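PDB 5HIU: GTPase activator-like protein from Chaetomium thermophilum, which probably acts, as a whole protein, as a GTPase activator, this chain being the helical N-terminal part of the fungal TSC2. Local coordinates for residues 211-214 against 215-219; 221-224 against 225-228. All coordinates share one frame; numbering follows the deposited sequence.

In the fold
Contacts 1 and 2 follow one another along the chain, their centres about 11 Å apart, and together they span the end of helix 204-219, the turn and the start of helix 224-240. Contact 1 is the buried one: a run of helix held by backbone hydrogen bonds and aliphatic packing, with helices 224-240, 245-261 and 139-163 around it. Contact 2 is only partly buried and more polar, joining a loop to the first turn of the next helix through a hydroxyl-carboxylate bond, with charged side chains on its outer face. The two meet directly where the backbone O of C218 packs against CD2 of L227, and CG2 of I217 packs near CB of D226.

Contact 1 (211-214 against 215-219); sequences IDML and LKICM
M213 and I217, one helical turn apart, meet through the methyl CE of M213, which lies 3.9 Å from CD1 of I217. CG of M213 stands anti to its own backbone N (chi1 -169°), and bends at chi2 and chi3 then bring the methyl CE round toward I217, where it also touches CD of K216 at 4.0 Å. In a second apolar pair, the I211 and L215 side chains lie alongside and point alike, with CG2 of I211 3.9 Å from CD1 of L215. CG of L215 also packs close over the backbone, 3.3 Å from O of I211. The backbone supplies the polar part: the N atoms of L215, K216, I217 and C218 donate to the O atoms of I211, D212, M213 and L214 in turn. The bond from I217 N to M213 O, 3.2 Å long, is almost straight, 176° at the hydrogen. Beyond the segments, I211 and L214 face helix 224-240, L215 faces helix 245-261, and M213 and I217 face helix 139-163, while D212 makes a salt bridge with K247. With successive backbone carbonyls taken up by i to i+4 bonds, what this part of helix 204-219 offers its neighbours is chiefly hydrocarbon, and D212 adds a charged tie to helix 245-261.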
loop_
_atom_site.group_PDB
_atom_site.type_symbol
_atom_site.label_atom_id
_atom_site.label_comp_id
_atom_site.label_asym_id
_atom_site.label_seq_id
_atom_site.Cartn_x
_atom_site.Cartn_y
_atom_site.Cartn_z
ATOM N N ILE A 211 2.639 -6.028 -7.270
ATOM C CA ILE A 211 2.645 -6.117 -5.817
ATOM C C ILE A 211 4.042 -5.981 -5.244
ATOM O O ILE A 211 4.251 -5.162 -4.344
ATOM C CB ILE A 211 2.012 -7.433 -5.330
ATOM C CG1 ILE A 211 0.492 -7.377 -5.507
ATOM C CG2 ILE A 211 2.325 -7.686 -3.864
ATOM C CD1 ILE A 211 -0.149 -8.742 -5.672
ATOM N N ASP A 212 4.989 -6.775 -5.761
ATOM C CA ASP A 212 6.398 -6.695 -5.325
ATOM C C ASP A 212 6.924 -5.273 -5.361
ATOM O O ASP A 212 7.573 -4.801 -4.429
ATOM C CB ASP A 212 7.325 -7.531 -6.226
ATOM C CG ASP A 212 7.070 -9.002 -6.125
ATOM O OD1 ASP A 212 6.279 -9.424 -5.263
ATOM O OD2 ASP A 212 7.659 -9.751 -6.925
ATOM N N MET A 213 6.661 -4.606 -6.467
ATOM C CA MET A 213 7.157 -3.259 -6.674
ATOM C C MET A 213 6.619 -2.292 -5.599
ATOM O O MET A 213 7.374 -1.471 -5.061
ATOM C CB MET A 213 6.742 -2.806 -8.075
ATOM C CG MET A 213 7.375 -1.534 -8.593
ATOM S SD MET A 213 9.151 -1.688 -8.756
ATOM C CE MET A 213 9.734 -0.739 -7.344
ATOM N N LEU A 214 5.329 -2.410 -5.269
ATOM C CA LEU A 214 4.720 -1.529 -4.275
ATOM C C LEU A 214 5.261 -1.772 -2.879
ATOM O O LEU A 214 5.378 -0.841 -2.074
ATOM C CB LEU A 214 3.233 -1.747 -4.199
ATOM C CG LEU A 214 2.482 -1.548 -5.486
ATOM C CD1 LEU A 214 1.233 -2.383 -5.372
ATOM C CD2 LEU A 214 2.191 -0.078 -5.733
ATOM N N LEU A 215 5.564 -3.027 -2.582
ATOM C CA LEU A 215 6.006 -3.354 -1.252
ATOM C C LEU A 215 7.430 -2.887 -1.052
ATOM O O LEU A 215 7.771 -2.401 0.022
ATOM C CB LEU A 215 5.877 -4.841 -0.996
ATOM C CG LEU A 215 4.450 -5.351 -1.077
ATOM C CD1 LEU A 215 4.447 -6.820 -0.713
ATOM C CD2 LEU A 215 3.470 -4.574 -0.201
ATOM N N LYS A 216 8.253 -3.034 -2.082
ATOM C CA LYS A 216 9.609 -2.470 -2.080
ATOM C C LYS A 216 9.496 -1.005 -1.639
ATOM O O LYS A 216 10.018 -0.586 -0.598
ATOM C CB LYS A 216 10.198 -2.565 -3.492
ATOM C CG LYS A 216 11.713 -2.607 -3.596
ATOM C CD LYS A 216 12.143 -2.916 -5.034
ATOM C CE LYS A 216 13.229 -3.983 -5.064
ATOM N NZ LYS A 216 13.844 -4.162 -6.410
ATOM N N ILE A 217 8.746 -0.243 -2.417
ATOM C CA ILE A 217 8.565 1.167 -2.143
ATOM C C ILE A 217 8.041 1.398 -0.728
ATOM O O ILE A 217 8.470 2.322 -0.048
ATOM C CB ILE A 217 7.648 1.796 -3.188
ATOM C CG1 ILE A 217 8.359 1.771 -4.548
ATOM C CG2 ILE A 217 7.277 3.217 -2.814
ATOM C CD1 ILE A 217 7.415 1.956 -5.715
ATOM N N CYS A 218 7.138 0.544 -0.272
ATOM C CA CYS A 218 6.641 0.624 1.087
ATOM C C CYS A 218 7.752 0.536 2.123
ATOM O O CYS A 218 7.828 1.340 3.044
ATOM C CB CYS A 218 5.628 -0.479 1.343
ATOM S SG CYS A 218 3.971 -0.086 0.737
ATOM N N MET A 219 8.646 -0.424 1.964
ATOM C CA MET A 219 9.659 -0.647 2.973
ATOM C C MET A 219 10.860 0.250 2.832
ATOM O O MET A 219 11.769 0.172 3.641
ATOM C CB MET A 219 10.075 -2.116 2.976
ATOM C CG MET A 219 8.929 -3.046 3.346
ATOM S SD MET A 219 8.036 -2.524 4.836
ATOM C CE MET A 219 9.363 -2.800 6.010
#

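Contact 2 (221-224 against 225-228); sequences TSVE and DDLR
T221 and D226 make the tight polar link of this turn: OG1 of T221 donates to OD2 of D226 at 2.6 Å, and OD2 accepts on its anti lone pair, away from OD1. Chi1 of 179° swings the hydroxyl away from the N of T221 and toward the carboxylate. The same OD2 takes a salt bridge from R158 of helix 139-163. OD2 thus has two partners, and OD1 is also hydrogen-bonded, which would probably stabilise the negative charge of this buried carboxylate. Next to it, the T221 and L227 side chains run antiparallel alongside each other, CG2 of T221 4.0 Å from CG of L227, and CB of V223 lies 3.8 Å from OD2 of D226. The outer side is looser. There the extended E224 side chain crosses R228, CG of E224 4.1 Å from NH1 of R228, and NH1 makes a long salt bridge of 3.6 Å to OD1 of the exposed D225. Backbone bonds start the helix: D226 N reaches V223 O only weakly, whereas R228 N meets E224 O at 2.8 Å, with 161° at the hydrogen. The loop joins successive helices, 204-219 and 224-240, of an all-helical, alpha-solenoid-like array, and T221 just before the second helix bonds to D226 in its first turn.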
loop_
_atom_site.group_PDB
_atom_site.type_symbol
_atom_site.label_atom_id
_atom_site.label_comp_id
_atom_site.label_asym_id
_atom_site.label_seq_id
_atom_site.Cartn_x
_atom_site.Cartn_y
_atom_site.Cartn_z
ATOM N N THR A 221 11.050 4.184 1.712
ATOM C CA THR A 221 10.690 5.440 1.092
ATOM C C THR A 221 10.669 6.472 2.178
ATOM O O THR A 221 10.167 6.228 3.275
ATOM C CB THR A 221 9.336 5.375 0.366
ATOM O OG1 THR A 221 9.031 6.646 -0.211
ATOM C CG2 THR A 221 8.222 4.988 1.312
ATOM N N SER A 222 11.233 7.628 1.871
ATOM C CA SER A 222 11.400 8.671 2.860
ATOM C C SER A 222 10.118 9.478 2.987
ATOM O O SER A 222 9.998 10.284 3.905
ATOM C CB SER A 222 12.605 9.550 2.492
ATOM O OG SER A 222 12.683 9.829 1.101
ATOM N N VAL A 223 9.154 9.233 2.086
ATOM C CA VAL A 223 7.958 10.072 1.957
ATOM C C VAL A 223 6.651 9.310 2.210
ATOM O O VAL A 223 6.252 8.422 1.463
ATOM C CB VAL A 223 7.890 10.749 0.573
ATOM C CG1 VAL A 223 6.841 11.853 0.586
ATOM C CG2 VAL A 223 9.251 11.319 0.191
ATOM N N GLU A 224 5.993 9.703 3.283
ATOM C CA GLU A 224 4.755 9.127 3.741
ATOM C C GLU A 224 3.695 9.046 2.638
ATOM O O GLU A 224 2.929 8.077 2.568
ATOM C CB GLU A 224 4.272 9.972 4.919
ATOM C CG GLU A 224 2.877 9.691 5.415
ATOM C CD GLU A 224 2.683 10.113 6.857
ATOM O OE1 GLU A 224 3.679 10.447 7.532
ATOM O OE2 GLU A 224 1.529 10.104 7.330
ATOM N N ASP A 225 3.650 10.046 1.770
ATOM C CA ASP A 225 2.658 10.073 0.684
ATOM C C ASP A 225 2.783 8.881 -0.249
ATOM O O ASP A 225 1.765 8.355 -0.680
ATOM C CB ASP A 225 2.723 11.380 -0.123
ATOM C CG ASP A 225 1.943 12.515 0.526
ATOM O OD1 ASP A 225 1.046 12.271 1.379
ATOM O OD2 ASP A 225 2.246 13.680 0.190
ATOM N N ASP A 226 4.020 8.463 -0.548
ATOM C CA ASP A 226 4.272 7.204 -1.234
ATOM C C ASP A 226 3.621 6.029 -0.496
ATOM O O ASP A 226 3.080 5.126 -1.122
ATOM C CB ASP A 226 5.774 6.932 -1.353
ATOM C CG ASP A 226 6.521 7.974 -2.192
ATOM O OD1 ASP A 226 5.873 8.711 -2.963
ATOM O OD2 ASP A 226 7.774 8.037 -2.082
ATOM N N LEU A 227 3.686 6.007 0.831
ATOM C CA LEU A 227 3.058 4.909 1.577
ATOM C C LEU A 227 1.556 4.990 1.488
ATOM O O LEU A 227 0.883 3.984 1.347
ATOM C CB LEU A 227 3.431 4.941 3.055
ATOM C CG LEU A 227 4.828 4.519 3.418
ATOM C CD1 LEU A 227 5.023 4.736 4.906
ATOM C CD2 LEU A 227 5.070 3.065 3.057
ATOM N N ARG A 228 1.034 6.198 1.634
ATOM C CA ARG A 228 -0.396 6.385 1.543
ATOM C C ARG A 228 -0.791 5.875 0.174
ATOM O O ARG A 228 -1.753 5.126 0.034
ATOM C CB ARG A 228 -0.764 7.857 1.733
ATOM C CG ARG A 228 -2.209 8.179 1.453
ATOM C CD ARG A 228 -2.522 9.656 1.685
ATOM N NE ARG A 228 -2.918 9.912 3.067
ATOM C CZ ARG A 228 -2.098 10.267 4.056
ATOM N NH1 ARG A 228 -0.789 10.438 3.860
ATOM N NH2 ARG A 228 -2.599 10.462 5.270
#